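Local atomic coordinates of 4-phosphoerythronate dehydrogenase (Lactobacillus jensenii, PDB entry 4PRK), a protein that probably reduces pyruvate to D-lactate with NADH, as a D-lactate dehydrogenase of the D-isomer-specific 2-hydroxyacid dehydrogenase family. Residues S11-L15 against V304-I308. Residues are numbered along the deposited sequence.
Sequences SERKL and VRNMI
Two helical turns, S11-L15 near the start of helix 10-23 and V304-I308 near the start of helix 301-319, pass with their axes 9.7 Å apart at a signed crossing angle of -70°. In register, E12 lies opposite V304 (CA atoms 6.2 Å apart) and L15 opposite R305 (CA to CA 7.0 Å). L15, rotamer mt, is directed at helix 301-319 and lays CD1 against its backbone, 3.4 Å from R305 CA, with V304 CG1 at 4.1 Å from the same CD1. V304 (t) has its CA-to-CB bond toward helix 10-23, and its CG1 lies 3.9 Å from S11 CB and 3.7 Å from E12 CG. In this D-2-hydroxyacid dehydrogenase fold, helix 10-23 follows the first strand of the five-stranded parallel sheet, and the C-terminal helix 301-319, coming after the last strand of the Rossmann-type domain, returns to pack across helix 10-23. I308 (mt) extends CD1 to 3.4 Å from E12 CG, so the glutamate adds its aliphatic part to the apolar seam while its OE2 forms a salt bridge with R76. S11 OG is hydrogen-bonded to D137 of a second subunit, whose I140 packs on S11 and V304. R305 leads its guanidinium away from helix 10-23, NE and NH1 donating to N306 OD1 at 2.9 and 2.7 Å.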
loop_
_atom_site.group_PDB
_atom_site.type_symbol
_atom_site.label_atom_id
_atom_site.label_comp_id
_atom_site.label_asym_id
_atom_site.label_seq_id
_atom_site.Cartn_x
_atom_site.Cartn_y
_atom_site.Cartn_z
ATOM N N SER A 11 -4.778 -31.641 8.653
ATOM C CA SER A 11 -4.732 -30.274 9.107
ATOM C C SER A 11 -6.054 -29.987 9.793
ATOM O O SER A 11 -6.067 -29.353 10.854
ATOM C CB SER A 11 -4.445 -29.305 7.908
ATOM O OG SER A 11 -3.110 -29.511 7.373
ATOM N N GLU A 12 -7.177 -30.446 9.224
ATOM C CA GLU A 12 -8.453 -30.234 9.882
ATOM C C GLU A 12 -8.467 -30.846 11.305
ATOM O O GLU A 12 -8.959 -30.215 12.234
ATOM C CB GLU A 12 -9.601 -30.763 9.050
ATOM C CG GLU A 12 -10.023 -29.873 7.887
ATOM C CD GLU A 12 -11.115 -30.485 7.032
ATOM O OE1 GLU A 12 -10.980 -31.633 6.627
ATOM O OE2 GLU A 12 -12.120 -29.833 6.773
ATOM N N ARG A 13 -7.886 -32.034 11.474
ATOM C CA ARG A 13 -7.876 -32.737 12.786
ATOM C C ARG A 13 -7.228 -31.907 13.884
ATOM O O ARG A 13 -7.754 -31.753 15.015
ATOM C CB ARG A 13 -7.111 -34.060 12.662
ATOM C CG ARG A 13 -7.854 -35.125 11.861
ATOM C CD ARG A 13 -7.040 -36.412 11.686
ATOM N NE ARG A 13 -7.798 -37.399 10.913
ATOM C CZ ARG A 13 -8.799 -38.135 11.396
ATOM N NH1 ARG A 13 -9.179 -38.003 12.664
ATOM N NH2 ARG A 13 -9.444 -38.996 10.611
ATOM N N LYS A 14 -6.083 -31.360 13.509
ATOM C CA LYS A 14 -5.324 -30.501 14.364
ATOM C C LYS A 14 -6.071 -29.332 14.903
ATOM O O LYS A 14 -5.733 -28.900 15.964
ATOM C CB LYS A 14 -4.047 -30.047 13.655
ATOM C CG LYS A 14 -3.036 -31.193 13.586
ATOM C CD LYS A 14 -1.697 -30.763 13.014
ATOM C CE LYS A 14 -0.525 -31.614 13.525
ATOM N NZ LYS A 14 -0.452 -32.977 12.957
ATOM N N LEU A 15 -7.072 -28.795 14.218
ATOM C CA LEU A 15 -7.817 -27.608 14.752
ATOM C C LEU A 15 -8.986 -27.999 15.624
ATOM O O LEU A 15 -9.630 -27.157 16.217
ATOM C CB LEU A 15 -8.404 -26.763 13.627
ATOM C CG LEU A 15 -7.430 -26.263 12.565
ATOM C CD1 LEU A 15 -8.199 -25.531 11.483
ATOM C CD2 LEU A 15 -6.374 -25.368 13.205
ATOM N N VAL A 304 -7.970 -23.717 5.934
ATOM C CA VAL A 304 -8.398 -24.983 6.501
ATOM C C VAL A 304 -9.344 -24.683 7.686
ATOM O O VAL A 304 -10.400 -25.276 7.801
ATOM C CB VAL A 304 -7.192 -25.833 6.901
ATOM C CG1 VAL A 304 -7.602 -27.042 7.764
ATOM C CG2 VAL A 304 -6.482 -26.284 5.650
ATOM N N ARG A 305 -9.006 -23.698 8.496
ATOM C CA ARG A 305 -9.883 -23.306 9.563
ATOM C C ARG A 305 -11.244 -22.767 9.067
ATOM O O ARG A 305 -12.277 -23.128 9.608
ATOM C CB ARG A 305 -9.223 -22.254 10.409
ATOM C CG ARG A 305 -10.129 -21.817 11.520
ATOM C CD ARG A 305 -9.802 -20.442 11.985
ATOM N NE ARG A 305 -10.281 -19.444 11.047
ATOM C CZ ARG A 305 -10.075 -18.144 11.210
ATOM N NH1 ARG A 305 -10.526 -17.270 10.321
ATOM N NH2 ARG A 305 -9.401 -17.718 12.267
ATOM N N ASN A 306 -11.224 -21.886 8.060
ATOM C CA ASN A 306 -12.435 -21.305 7.534
ATOM C C ASN A 306 -13.338 -22.335 6.934
ATOM O O ASN A 306 -14.546 -22.261 7.121
ATOM C CB ASN A 306 -12.147 -20.174 6.559
ATOM C CG ASN A 306 -11.667 -18.929 7.277
ATOM O OD1 ASN A 306 -11.680 -18.859 8.532
ATOM N ND2 ASN A 306 -11.209 -17.937 6.515
ATOM N N MET A 307 -12.772 -23.336 6.295
ATOM C CA MET A 307 -13.586 -24.388 5.735
ATOM C C MET A 307 -14.396 -25.113 6.806
ATOM O O MET A 307 -15.549 -25.488 6.567
ATOM C CB MET A 307 -12.736 -25.382 4.948
ATOM C CG MET A 307 -12.278 -24.832 3.594
ATOM S SD MET A 307 -11.206 -25.954 2.650
ATOM C CE MET A 307 -9.814 -24.912 2.251
ATOM N N ILE A 308 -13.802 -25.304 7.978
ATOM C CA ILE A 308 -14.507 -25.882 9.117
ATOM C C ILE A 308 -15.441 -24.857 9.746
ATOM O O ILE A 308 -16.655 -25.109 9.879
ATOM C CB ILE A 308 -13.489 -26.396 10.139
ATOM C CG1 ILE A 308 -12.896 -27.712 9.633
ATOM C CG2 ILE A 308 -14.134 -26.601 11.494
ATOM C CD1 ILE A 308 -11.606 -28.090 10.318
#